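Abbfa_003403 (Acinetobacter baumannii, PDB 4ZXH) probably activates an amino acid as its adenylate, carries it on a phosphopantetheine arm, forms an amide bond and releases the product, as a four-domain nonribosomal peptide synthetase. Local coordinates at residues A[652-657]-A[758-763]. Sequence-based numbering, arbitrary orientation.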
ATOM      1  N   ASN A 652     -40.365   2.325  10.263  1.00 45.93           N
ATOM      2  CA  ASN A 652     -41.121   3.562  10.342  1.00 43.08           C
ATOM      3  C   ASN A 652     -40.579   4.540  11.374  1.00 50.32           C
ATOM      4  O   ASN A 652     -40.729   5.742  11.193  1.00 59.20           O
ATOM      5  CB  ASN A 652     -42.585   3.300  10.646  1.00 38.59           C
ATOM      6  CG  ASN A 652     -43.396   4.577  10.646  1.00 48.08           C
ATOM      7  OD1 ASN A 652     -43.543   5.217   9.599  1.00 55.88           O
ATOM      8  ND2 ASN A 652     -43.900   4.979  11.820  1.00 44.23           N
ATOM      9  N   ASP A 653     -39.969   4.031  12.451  1.00 54.03           N
ATOM     10  CA  ASP A 653     -39.355   4.880  13.492  1.00 56.29           C
ATOM     11  C   ASP A 653     -38.297   5.789  12.875  1.00 56.46           C
ATOM     12  O   ASP A 653     -38.146   6.949  13.259  1.00 58.24           O
ATOM     13  CB  ASP A 653     -38.702   4.035  14.597  1.00 53.86           C
ATOM     14  CG  ASP A 653     -39.714   3.366  15.515  1.00 56.07           C
ATOM     15  OD1 ASP A 653     -40.858   3.860  15.627  1.00 55.38           O
ATOM     16  OD2 ASP A 653     -39.348   2.338  16.132  1.00 54.28           O
ATOM     17  N   ARG A 654     -37.581   5.231  11.903  1.00 52.80           N
ATOM     18  CA  ARG A 654     -36.517   5.912  11.184  1.00 55.12           C
ATOM     19  C   ARG A 654     -37.008   6.777  10.018  1.00 57.98           C
ATOM     20  O   ARG A 654     -36.404   7.804   9.705  1.00 64.83           O
ATOM     21  CB  ARG A 654     -35.519   4.870  10.671  1.00 54.42           C
ATOM     22  CG  ARG A 654     -34.863   4.089  11.794  1.00 49.12           C
ATOM     23  CD  ARG A 654     -34.306   2.761  11.342  1.00 42.70           C
ATOM     24  NE  ARG A 654     -33.431   2.203  12.369  1.00 55.30           N
ATOM     25  CZ  ARG A 654     -33.839   1.714  13.538  1.00 59.42           C
ATOM     26  NH1 ARG A 654     -35.124   1.701  13.861  1.00 59.83           N
ATOM     27  NH2 ARG A 654     -32.949   1.241  14.396  1.00 63.48           N
ATOM     28  N   LEU A 655     -38.096   6.360   9.376  1.00 56.10           N
ATOM     29  CA  LEU A 655     -38.560   7.021   8.160  1.00 53.98           C
ATOM     30  C   LEU A 655     -39.718   7.967   8.395  1.00 57.75           C
ATOM     31  O   LEU A 655     -39.915   8.899   7.618  1.00 63.09           O
ATOM     32  CB  LEU A 655     -38.975   5.986   7.120  1.00 53.46           C
ATOM     33  CG  LEU A 655     -37.842   5.127   6.575  1.00 45.02           C
ATOM     34  CD1 LEU A 655     -38.398   4.173   5.560  1.00 34.36           C
ATOM     35  CD2 LEU A 655     -36.770   6.016   5.973  1.00 46.44           C
ATOM     36  N   GLN A 656     -40.485   7.709   9.453  1.00 56.76           N
ATOM     37  CA  GLN A 656     -41.635   8.536   9.820  1.00 56.58           C
ATOM     38  C   GLN A 656     -42.546   8.771   8.620  1.00 57.89           C
ATOM     39  O   GLN A 656     -42.760   9.913   8.210  1.00 61.10           O
ATOM     40  CB  GLN A 656     -41.173   9.874  10.405  1.00 61.41           C
ATOM     41  CG  GLN A 656     -40.477   9.769  11.761  1.00 67.65           C
ATOM     42  CD  GLN A 656     -41.424   9.356  12.877  1.00 81.42           C
ATOM     43  OE1 GLN A 656     -41.635   8.168  13.123  1.00 84.04           O
ATOM     44  NE2 GLN A 656     -41.994  10.341  13.566  1.00 89.69           N
ATOM     45  N   VAL A 657     -43.058   7.679   8.053  1.00 56.95           N
ATOM     46  CA  VAL A 657     -43.884   7.732   6.852  1.00 52.45           C
ATOM     47  C   VAL A 657     -45.241   8.371   7.163  1.00 58.55           C
ATOM     48  O   VAL A 657     -45.836   8.123   8.213  1.00 64.45           O
ATOM     49  CB  VAL A 657     -44.071   6.317   6.246  1.00 47.45           C
ATOM     50  CG1 VAL A 657     -45.065   6.329   5.097  1.00 40.10           C
ATOM     51  CG2 VAL A 657     -42.747   5.774   5.767  1.00 38.44           C
ATOM     52  N   CYS A 758     -31.236  12.746   3.231  1.00 60.97           N
ATOM     53  CA  CYS A 758     -30.960  11.793   4.302  1.00 50.73           C
ATOM     54  C   CYS A 758     -30.537  10.449   3.691  1.00 50.38           C
ATOM     55  O   CYS A 758     -31.189   9.939   2.777  1.00 51.86           O
ATOM     56  CB  CYS A 758     -32.188  11.624   5.201  1.00 49.25           C
ATOM     57  SG  CYS A 758     -31.983  10.508   6.628  1.00 72.44           S
ATOM     58  N   LEU A 759     -29.442   9.882   4.186  1.00 50.18           N
ATOM     59  CA  LEU A 759     -28.941   8.611   3.672  1.00 44.15           C
ATOM     60  C   LEU A 759     -28.900   7.537   4.767  1.00 46.88           C
ATOM     61  O   LEU A 759     -28.285   7.741   5.816  1.00 47.61           O
ATOM     62  CB  LEU A 759     -27.544   8.808   3.068  1.00 46.16           C
ATOM     63  CG  LEU A 759     -26.862   7.614   2.392  1.00 52.55           C
ATOM     64  CD1 LEU A 759     -27.743   7.004   1.296  1.00 49.30           C
ATOM     65  CD2 LEU A 759     -25.525   8.030   1.821  1.00 54.42           C
ATOM     66  N   TRP A 760     -29.562   6.405   4.535  1.00 47.16           N
ATOM     67  CA  TRP A 760     -29.419   5.249   5.416  1.00 35.30           C
ATOM     68  C   TRP A 760     -28.596   4.152   4.750  1.00 45.21           C
ATOM     69  O   TRP A 760     -28.909   3.734   3.631  1.00 48.81           O
ATOM     70  CB  TRP A 760     -30.777   4.692   5.806  1.00 34.62           C
ATOM     71  CG  TRP A 760     -31.591   5.621   6.652  1.00 51.78           C
ATOM     72  CD1 TRP A 760     -32.503   6.547   6.222  1.00 46.97           C
ATOM     73  CD2 TRP A 760     -31.576   5.706   8.080  1.00 47.91           C
ATOM     74  NE1 TRP A 760     -33.046   7.208   7.297  1.00 46.39           N
ATOM     75  CE2 TRP A 760     -32.490   6.715   8.449  1.00 45.86           C
ATOM     76  CE3 TRP A 760     -30.869   5.035   9.084  1.00 47.96           C
ATOM     77  CZ2 TRP A 760     -32.719   7.067   9.778  1.00 47.10           C
ATOM     78  CZ3 TRP A 760     -31.098   5.383  10.402  1.00 50.72           C
ATOM     79  CH2 TRP A 760     -32.016   6.391  10.738  1.00 47.20           C
ATOM     80  N   ASN A 761     -27.532   3.702   5.415  1.00 39.27           N
ATOM     81  CA  ASN A 761     -26.889   2.454   5.008  1.00 36.27           C
ATOM     82  C   ASN A 761     -27.524   1.342   5.817  1.00 41.14           C
ATOM     83  O   ASN A 761     -27.607   1.415   7.038  1.00 46.86           O
ATOM     84  CB  ASN A 761     -25.381   2.473   5.214  1.00 38.81           C
ATOM     85  CG  ASN A 761     -24.720   1.168   4.794  1.00 47.76           C
ATOM     86  OD1 ASN A 761     -25.084   0.566   3.780  1.00 52.22           O
ATOM     87  ND2 ASN A 761     -23.757   0.708   5.594  1.00 52.90           N
ATOM     88  N   VAL A 762     -27.988   0.314   5.131  1.00 35.54           N
ATOM     89  CA  VAL A 762     -28.915  -0.603   5.746  1.00 35.33           C
ATOM     90  C   VAL A 762     -28.542  -2.050   5.360  1.00 33.99           C
ATOM     91  O   VAL A 762     -28.056  -2.306   4.249  1.00 31.66           O
ATOM     92  CB  VAL A 762     -30.362  -0.198   5.351  1.00 36.45           C
ATOM     93  CG1 VAL A 762     -30.683  -0.585   3.930  1.00 29.61           C
ATOM     94  CG2 VAL A 762     -31.363  -0.760   6.308  1.00 44.97           C
ATOM     95  N   TYR A 763     -28.701  -2.980   6.302  1.00 27.19           N
ATOM     96  CA  TYR A 763     -28.131  -4.325   6.158  1.00 31.57           C
ATOM     97  C   TYR A 763     -29.006  -5.419   6.783  1.00 32.53           C
ATOM     98  O   TYR A 763     -29.748  -5.182   7.751  1.00 29.49           O
ATOM     99  CB  TYR A 763     -26.716  -4.383   6.773  1.00 36.45           C
ATOM    100  CG  TYR A 763     -26.186  -5.787   7.014  1.00 39.91           C
ATOM    101  CD1 TYR A 763     -25.451  -6.446   6.044  1.00 36.26           C
ATOM    102  CD2 TYR A 763     -26.422  -6.457   8.221  1.00 42.21           C
ATOM    103  CE1 TYR A 763     -24.974  -7.742   6.255  1.00 40.27           C
ATOM    104  CE2 TYR A 763     -25.953  -7.753   8.440  1.00 37.07           C
ATOM    105  CZ  TYR A 763     -25.230  -8.385   7.453  1.00 40.46           C
ATOM    106  OH  TYR A 763     -24.758  -9.659   7.653  1.00 40.65           O
TER
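The indole of W760 meets the last turn of helix 641-655 through R654 and L655, a worked example of a helix end packing on a sheet through one aromatic residue of a strand. The principal interaction is CH-pi: R654 CB stands over one face of the six-membered ring, 4.1 Å from its centroid and displaced toward the rim, and is 3.7 Å from W760 CZ2. R654 CG lies beyond the rim, 3.8 Å from W760 CH2. The CA–CB bond of W760 points toward the helix, and CG anti to the carbonyl carbon (chi1 -66°) sets the indole beside R654 CB; the two side chains cross nearly at right angles, guanidinium and ring planes 48° apart.

This is helix-on-sheet packing in the adenylation domain, a member of the ANL superfamily: W760 lies on strand 756-763, between strands 735-740 and 773-777 of a mixed sheet. The apolar part is smaller: L655 CD2 is 4.1 Å from W760 NE1, the side chains running past one another in opposite senses, while L655 also touches T736.

The polar ends of R654 and N652 are bonded on the helix side. R654 NH1 bonds S650 O, and N652 OD1 accepts V657 N at 2.9 Å, just beyond Q656, the first residue to leave the helix, with positive phi.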